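Local coordinates for protein Nrps/pks (Streptomyces albus, PDB 4OPE) that probably catalyses decarboxylative chain elongation as a ketosynthase domain of the AT-less polyketide synthase machinery that makes oxazolomycin, at residues D6-Y18 and A256-T268. Residues are numbered along the deposited sequence; the frame is centred on the assembly and turned at random.
Sequences DDEIVIVGVAGRY and ADGDRVLAVVRST
Ile11 is held by two backbone bonds to the segment 256-268, one to Ala263 and one to Leu262. Its N donates to Ala263 O at 3.0 Å in a nearly straight bond (172°), while Leu262 N reaches Ile11 O at 2.8 Å. Farther along, Val265 N donates to Ile9 O, tilted 22° from the carbonyl plane. Between the Ile11 N–Ala263 O and Val265 N–Ile9 O bonds, Val10 and Val264 form a non-hydrogen-bonded pair with CA atoms 4.4 Å apart. Strand 9-17 closes the N-terminal half-sheet beside strand 242-250, and its antiparallel pairing with strand 263-272 joins the two similar halves of the thiolase fold. Apolar contacts occupy both faces. On one, Val10 CB meets Val261 CG1. On the other, Ile11 CG1 touches Val265 CG2 at 4.0 Å, the two side chains crossing at about a right angle; helix 178-192 covers Ile9 and Val265 there. From the residue that bonds to Ile11 O, the Leu262 side chain reaches past Val12 to Gly13 CA and Val14, whose chi1 of 52° brings CG1 to within 3.6 Å of Leu262 CD2. Val264 CG1 lies 3.7 Å from Glu8 OE1, beside a carboxylate held by the salt bridge from OE1 to Arg251.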
ATOM      1  N   ASP A   6     -13.323 -20.464  -9.467  1.00111.15           N
ATOM      2  CA  ASP A   6     -13.757 -21.827  -9.024  1.00108.74           C
ATOM      3  C   ASP A   6     -12.904 -22.365  -7.859  1.00104.84           C
ATOM      4  O   ASP A   6     -13.456 -22.775  -6.827  1.00102.52           O
ATOM      5  CB  ASP A   6     -13.731 -22.813 -10.195  1.00110.07           C
ATOM      6  CG  ASP A   6     -13.830 -24.257  -9.736  1.00112.84           C
ATOM      7  OD1 ASP A   6     -14.594 -24.528  -8.783  1.00108.95           O
ATOM      8  OD2 ASP A   6     -13.132 -25.116 -10.315  1.00107.47           O
ATOM      9  N   ASP A   7     -11.575 -22.390  -8.034  1.00 96.72           N
ATOM     10  CA  ASP A   7     -10.670 -22.727  -6.929  1.00 85.40           C
ATOM     11  C   ASP A   7     -10.639 -21.552  -5.906  1.00 82.46           C
ATOM     12  O   ASP A   7     -10.359 -20.376  -6.210  1.00 73.86           O
ATOM     13  CB  ASP A   7      -9.265 -23.116  -7.412  1.00 81.05           C
ATOM     14  CG  ASP A   7      -8.517 -24.020  -6.403  1.00 82.58           C
ATOM     15  OD1 ASP A   7      -9.026 -24.241  -5.277  1.00 75.02           O
ATOM     16  OD2 ASP A   7      -7.410 -24.525  -6.736  1.00 81.07           O
ATOM     17  N   GLU A   8     -10.965 -21.899  -4.677  1.00 74.94           N
ATOM     18  CA  GLU A   8     -11.201 -20.917  -3.672  1.00 68.70           C
ATOM     19  C   GLU A   8      -9.863 -20.612  -3.019  1.00 60.94           C
ATOM     20  O   GLU A   8      -8.928 -21.412  -3.082  1.00 61.56           O
ATOM     21  CB  GLU A   8     -12.198 -21.467  -2.649  1.00 75.55           C
ATOM     22  CG  GLU A   8     -13.365 -22.263  -3.249  1.00 83.87           C
ATOM     23  CD  GLU A   8     -14.368 -22.700  -2.191  1.00 87.84           C
ATOM     24  OE1 GLU A   8     -14.037 -23.654  -1.438  1.00 80.15           O
ATOM     25  OE2 GLU A   8     -15.473 -22.083  -2.114  1.00 85.13           O
ATOM     26  N   ILE A   9      -9.780 -19.455  -2.385  1.00 49.72           N
ATOM     27  CA  ILE A   9      -8.678 -19.172  -1.547  1.00 42.31           C
ATOM     28  C   ILE A   9      -9.051 -19.582  -0.154  1.00 40.60           C
ATOM     29  O   ILE A   9     -10.193 -19.378   0.240  1.00 42.75           O
ATOM     30  CB  ILE A   9      -8.416 -17.695  -1.501  1.00 41.11           C
ATOM     31  CG1 ILE A   9      -8.179 -17.165  -2.908  1.00 42.25           C
ATOM     32  CG2 ILE A   9      -7.219 -17.411  -0.611  1.00 40.14           C
ATOM     33  CD1 ILE A   9      -7.079 -17.874  -3.630  1.00 44.72           C
ATOM     34  N   VAL A  10      -8.083 -20.126   0.596  1.00 37.52           N
ATOM     35  CA  VAL A  10      -8.266 -20.476   1.999  1.00 35.19           C
ATOM     36  C   VAL A  10      -7.136 -19.952   2.858  1.00 32.91           C
ATOM     37  O   VAL A  10      -6.064 -19.628   2.364  1.00 31.51           O
ATOM     38  CB  VAL A  10      -8.319 -21.986   2.205  1.00 37.82           C
ATOM     39  CG1 VAL A  10      -9.492 -22.590   1.426  1.00 39.16           C
ATOM     40  CG2 VAL A  10      -6.999 -22.648   1.804  1.00 39.36           C
ATOM     41  N   ILE A  11      -7.417 -19.846   4.145  1.00 31.31           N
ATOM     42  CA  ILE A  11      -6.467 -19.424   5.114  1.00 31.30           C
ATOM     43  C   ILE A  11      -5.960 -20.683   5.809  1.00 31.66           C
ATOM     44  O   ILE A  11      -6.724 -21.455   6.385  1.00 33.16           O
ATOM     45  CB  ILE A  11      -7.119 -18.539   6.198  1.00 31.42           C
ATOM     46  CG1 ILE A  11      -7.528 -17.185   5.631  1.00 30.69           C
ATOM     47  CG2 ILE A  11      -6.189 -18.334   7.414  1.00 31.41           C
ATOM     48  CD1 ILE A  11      -8.317 -16.361   6.629  1.00 29.56           C
ATOM     49  N   VAL A  12      -4.656 -20.847   5.837  1.00 31.50           N
ATOM     50  CA  VAL A  12      -4.101 -22.034   6.432  1.00 31.81           C
ATOM     51  C   VAL A  12      -3.217 -21.763   7.620  1.00 31.16           C
ATOM     52  O   VAL A  12      -2.587 -22.651   8.090  1.00 31.65           O
ATOM     53  CB  VAL A  12      -3.282 -22.821   5.412  1.00 31.57           C
ATOM     54  CG1 VAL A  12      -4.116 -23.120   4.189  1.00 32.39           C
ATOM     55  CG2 VAL A  12      -1.999 -22.074   5.038  1.00 32.13           C
ATOM     56  N   GLY A  13      -3.130 -20.540   8.093  1.00 31.79           N
ATOM     57  CA  GLY A  13      -2.427 -20.297   9.374  1.00 30.59           C
ATOM     58  C   GLY A  13      -2.654 -18.873   9.803  1.00 28.25           C
ATOM     59  O   GLY A  13      -2.960 -18.040   8.997  1.00 27.88           O
ATOM     60  N   VAL A  14      -2.480 -18.599  11.068  1.00 28.48           N
ATOM     61  CA  VAL A  14      -2.655 -17.236  11.579  1.00 28.66           C
ATOM     62  C   VAL A  14      -1.756 -17.043  12.768  1.00 27.63           C
ATOM     63  O   VAL A  14      -1.489 -17.988  13.508  1.00 28.99           O
ATOM     64  CB  VAL A  14      -4.151 -16.960  11.967  1.00 29.58           C
ATOM     65  CG1 VAL A  14      -4.716 -18.048  12.911  1.00 28.16           C
ATOM     66  CG2 VAL A  14      -4.363 -15.550  12.535  1.00 29.05           C
ATOM     67  N   ALA A  15      -1.334 -15.815  12.972  1.00 26.83           N
ATOM     68  CA  ALA A  15      -0.537 -15.462  14.116  1.00 27.62           C
ATOM     69  C   ALA A  15      -0.706 -13.991  14.458  1.00 28.00           C
ATOM     70  O   ALA A  15      -1.086 -13.195  13.608  1.00 31.78           O
ATOM     71  CB  ALA A  15       0.906 -15.790  13.820  1.00 28.10           C
ATOM     72  N   GLY A  16      -0.456 -13.628  15.703  1.00 28.48           N
ATOM     73  CA  GLY A  16      -0.721 -12.281  16.183  1.00 28.97           C
ATOM     74  C   GLY A  16      -0.349 -11.989  17.625  1.00 30.46           C
ATOM     75  O   GLY A  16      -0.301 -12.886  18.445  1.00 30.81           O
ATOM     76  N   ARG A  17      -0.050 -10.729  17.928  1.00 32.54           N
ATOM     77  CA  ARG A  17       0.002 -10.255  19.301  1.00 35.14           C
ATOM     78  C   ARG A  17      -0.948  -9.110  19.423  1.00 34.51           C
ATOM     79  O   ARG A  17      -0.971  -8.244  18.571  1.00 33.52           O
ATOM     80  CB  ARG A  17       1.372  -9.733  19.646  1.00 37.77           C
ATOM     81  CG  ARG A  17       2.448 -10.766  19.476  1.00 40.58           C
ATOM     82  CD  ARG A  17       3.824 -10.140  19.470  1.00 42.94           C
ATOM     83  NE  ARG A  17       4.106  -9.525  20.763  1.00 45.71           N
ATOM     84  CZ  ARG A  17       5.171  -8.773  21.007  1.00 47.48           C
ATOM     85  NH1 ARG A  17       6.059  -8.540  20.053  1.00 48.38           N
ATOM     86  NH2 ARG A  17       5.336  -8.238  22.206  1.00 50.57           N
ATOM     87  N   TYR A  18      -1.693  -9.094  20.510  1.00 34.85           N
ATOM     88  CA  TYR A  18      -2.639  -8.037  20.801  1.00 34.22           C
ATOM     89  C   TYR A  18      -2.505  -7.669  22.287  1.00 36.50           C
ATOM     90  O   TYR A  18      -1.717  -8.298  23.012  1.00 37.52           O
ATOM     91  CB  TYR A  18      -4.033  -8.522  20.424  1.00 33.01           C
ATOM     92  CG  TYR A  18      -4.088  -8.898  18.969  1.00 32.30           C
ATOM     93  CD1 TYR A  18      -4.046  -7.930  17.981  1.00 32.19           C
ATOM     94  CD2 TYR A  18      -4.125 -10.212  18.568  1.00 32.74           C
ATOM     95  CE1 TYR A  18      -4.074  -8.257  16.641  1.00 31.50           C
ATOM     96  CE2 TYR A  18      -4.153 -10.559  17.217  1.00 32.24           C
ATOM     97  CZ  TYR A  18      -4.118  -9.568  16.254  1.00 31.31           C
ATOM     98  OH  TYR A  18      -4.148  -9.893  14.920  1.00 29.59           O
ATOM     99  N   ALA A 256      -3.968 -30.780  -1.285  1.00 54.22           N
ATOM    100  CA  ALA A 256      -2.781 -31.509  -1.689  1.00 54.51           C
ATOM    101  C   ALA A 256      -1.687 -31.548  -0.621  1.00 56.73           C
ATOM    102  O   ALA A 256      -1.114 -32.597  -0.377  1.00 63.61           O
ATOM    103  CB  ALA A 256      -2.222 -30.951  -2.974  1.00 52.85           C
ATOM    104  N   ASP A 257      -1.406 -30.438   0.038  1.00 56.45           N
ATOM    105  CA  ASP A 257      -0.291 -30.406   0.993  1.00 59.00           C
ATOM    106  C   ASP A 257      -0.676 -30.927   2.374  1.00 55.71           C
ATOM    107  O   ASP A 257       0.138 -30.867   3.296  1.00 55.42           O
ATOM    108  CB  ASP A 257       0.265 -28.970   1.142  1.00 62.41           C
ATOM    109  CG  ASP A 257       0.888 -28.415  -0.165  1.00 68.69           C
ATOM    110  OD1 ASP A 257       0.766 -29.024  -1.260  1.00 70.53           O
ATOM    111  OD2 ASP A 257       1.503 -27.334  -0.087  1.00 75.31           O
ATOM    112  N   GLY A 258      -1.910 -31.403   2.521  1.00 53.44           N
ATOM    113  CA  GLY A 258      -2.532 -31.619   3.841  1.00 54.39           C
ATOM    114  C   GLY A 258      -2.435 -30.496   4.885  1.00 55.14           C
ATOM    115  O   GLY A 258      -2.059 -30.765   6.036  1.00 54.46           O
ATOM    116  N   ASP A 259      -2.752 -29.242   4.518  1.00 52.84           N
ATOM    117  CA  ASP A 259      -2.715 -28.156   5.510  1.00 50.02           C
ATOM    118  C   ASP A 259      -3.957 -28.245   6.349  1.00 47.97           C
ATOM    119  O   ASP A 259      -4.981 -28.708   5.880  1.00 44.21           O
ATOM    120  CB  ASP A 259      -2.693 -26.781   4.883  1.00 50.56           C
ATOM    121  CG  ASP A 259      -1.505 -26.558   4.023  1.00 54.70           C
ATOM    122  OD1 ASP A 259      -0.361 -26.724   4.481  1.00 56.77           O
ATOM    123  OD2 ASP A 259      -1.718 -26.215   2.855  1.00 59.62           O
ATOM    124  N   ARG A 260      -3.869 -27.780   7.583  1.00 44.76           N
ATOM    125  CA  ARG A 260      -5.062 -27.527   8.349  1.00 45.77           C
ATOM    126  C   ARG A 260      -5.686 -26.228   7.789  1.00 45.16           C
ATOM    127  O   ARG A 260      -5.033 -25.192   7.738  1.00 46.22           O
ATOM    128  CB  ARG A 260      -4.715 -27.426   9.837  1.00 47.06           C
ATOM    129  CG  ARG A 260      -5.896 -27.194  10.744  1.00 52.72           C
ATOM    130  CD  ARG A 260      -5.495 -27.324  12.202  1.00 62.63           C
ATOM    131  NE  ARG A 260      -4.333 -26.485  12.531  1.00 68.28           N
ATOM    132  CZ  ARG A 260      -3.843 -26.325  13.756  1.00 70.39           C
ATOM    133  NH1 ARG A 260      -4.424 -26.915  14.798  1.00 77.06           N
ATOM    134  NH2 ARG A 260      -2.788 -25.542  13.944  1.00 70.14           N
ATOM    135  N   VAL A 261      -6.927 -26.305   7.319  1.00 43.58           N
ATOM    136  CA  VAL A 261      -7.622 -25.149   6.749  1.00 40.42           C
ATOM    137  C   VAL A 261      -8.441 -24.431   7.837  1.00 40.81           C
ATOM    138  O   VAL A 261      -9.287 -25.017   8.490  1.00 43.90           O
ATOM    139  CB  VAL A 261      -8.506 -25.609   5.589  1.00 38.38           C
ATOM    140  CG1 VAL A 261      -9.348 -24.479   5.072  1.00 41.30           C
ATOM    141  CG2 VAL A 261      -7.642 -26.090   4.456  1.00 37.84           C
ATOM    142  N   LEU A 262      -8.195 -23.150   8.027  1.00 39.93           N
ATOM    143  CA  LEU A 262      -8.863 -22.400   9.090  1.00 38.36           C
ATOM    144  C   LEU A 262     -10.172 -21.782   8.669  1.00 39.91           C
ATOM    145  O   LEU A 262     -11.034 -21.497   9.513  1.00 41.18           O
ATOM    146  CB  LEU A 262      -7.942 -21.283   9.575  1.00 37.66           C
ATOM    147  CG  LEU A 262      -6.974 -21.643  10.711  1.00 37.49           C
ATOM    148  CD1 LEU A 262      -6.513 -23.064  10.610  1.00 40.45           C
ATOM    149  CD2 LEU A 262      -5.761 -20.764  10.731  1.00 36.97           C
ATOM    150  N   ALA A 263     -10.307 -21.523   7.371  1.00 39.32           N
ATOM    151  CA  ALA A 263     -11.478 -20.851   6.840  1.00 38.02           C
ATOM    152  C   ALA A 263     -11.331 -20.723   5.335  1.00 38.85           C
ATOM    153  O   ALA A 263     -10.229 -20.614   4.792  1.00 39.15           O
ATOM    154  CB  ALA A 263     -11.634 -19.466   7.460  1.00 37.20           C
ATOM    155  N   VAL A 264     -12.464 -20.726   4.668  1.00 38.36           N
ATOM    156  CA  VAL A 264     -12.511 -20.461   3.257  1.00 39.00           C
ATOM    157  C   VAL A 264     -12.891 -19.017   3.115  1.00 38.91           C
ATOM    158  O   VAL A 264     -13.900 -18.568   3.706  1.00 39.25           O
ATOM    159  CB  VAL A 264     -13.625 -21.292   2.593  1.00 40.83           C
ATOM    160  CG1 VAL A 264     -13.759 -20.942   1.126  1.00 41.05           C
ATOM    161  CG2 VAL A 264     -13.353 -22.765   2.794  1.00 40.96           C
ATOM    162  N   VAL A 265     -12.116 -18.300   2.307  1.00 38.20           N
ATOM    163  CA  VAL A 265     -12.407 -16.929   2.003  1.00 37.19           C
ATOM    164  C   VAL A 265     -13.418 -16.847   0.873  1.00 39.79           C
ATOM    165  O   VAL A 265     -13.049 -16.870  -0.288  1.00 40.84           O
ATOM    166  CB  VAL A 265     -11.134 -16.218   1.612  1.00 37.63           C
ATOM    167  CG1 VAL A 265     -11.422 -14.750   1.227  1.00 38.10           C
ATOM    168  CG2 VAL A 265     -10.173 -16.292   2.803  1.00 37.28           C
ATOM    169  N   ARG A 266     -14.694 -16.761   1.225  1.00 40.29           N
ATOM    170  CA  ARG A 266     -15.752 -16.765   0.223  1.00 43.53           C
ATOM    171  C   ARG A 266     -15.718 -15.535  -0.690  1.00 42.71           C
ATOM    172  O   ARG A 266     -15.886 -15.659  -1.888  1.00 45.09           O
ATOM    173  CB  ARG A 266     -17.124 -16.927   0.892  1.00 47.26           C
ATOM    174  CG  ARG A 266     -17.388 -18.355   1.449  1.00 52.40           C
ATOM    175  CD  ARG A 266     -18.030 -19.313   0.440  1.00 56.16           C
ATOM    176  NE  ARG A 266     -19.404 -18.904   0.079  1.00 63.58           N
ATOM    177  CZ  ARG A 266     -20.509 -19.149   0.804  1.00 67.40           C
ATOM    178  NH1 ARG A 266     -20.436 -19.839   1.940  1.00 71.98           N
ATOM    179  NH2 ARG A 266     -21.704 -18.719   0.391  1.00 67.08           N
ATOM    180  N   SER A 267     -15.492 -14.363  -0.118  1.00 41.32           N
ATOM    181  CA  SER A 267     -15.347 -13.131  -0.877  1.00 41.61           C
ATOM    182  C   SER A 267     -14.626 -12.008  -0.092  1.00 40.58           C
ATOM    183  O   SER A 267     -14.544 -12.016   1.155  1.00 36.16           O
ATOM    184  CB  SER A 267     -16.717 -12.615  -1.341  1.00 43.30           C
ATOM    185  OG  SER A 267     -17.434 -11.965  -0.290  1.00 41.80           O
ATOM    186  N   THR A 268     -14.082 -11.069  -0.865  1.00 40.26           N
ATOM    187  CA  THR A 268     -13.578  -9.818  -0.317  1.00 43.57           C
ATOM    188  C   THR A 268     -13.993  -8.644  -1.192  1.00 41.16           C
ATOM    189  O   THR A 268     -14.152  -8.788  -2.394  1.00 43.41           O
ATOM    190  CB  THR A 268     -12.038  -9.775  -0.147  1.00 43.71           C
ATOM    191  OG1 THR A 268     -11.407  -9.871  -1.420  1.00 44.13           O
ATOM    192  CG2 THR A 268     -11.577 -10.899   0.721  1.00 45.16           C
TER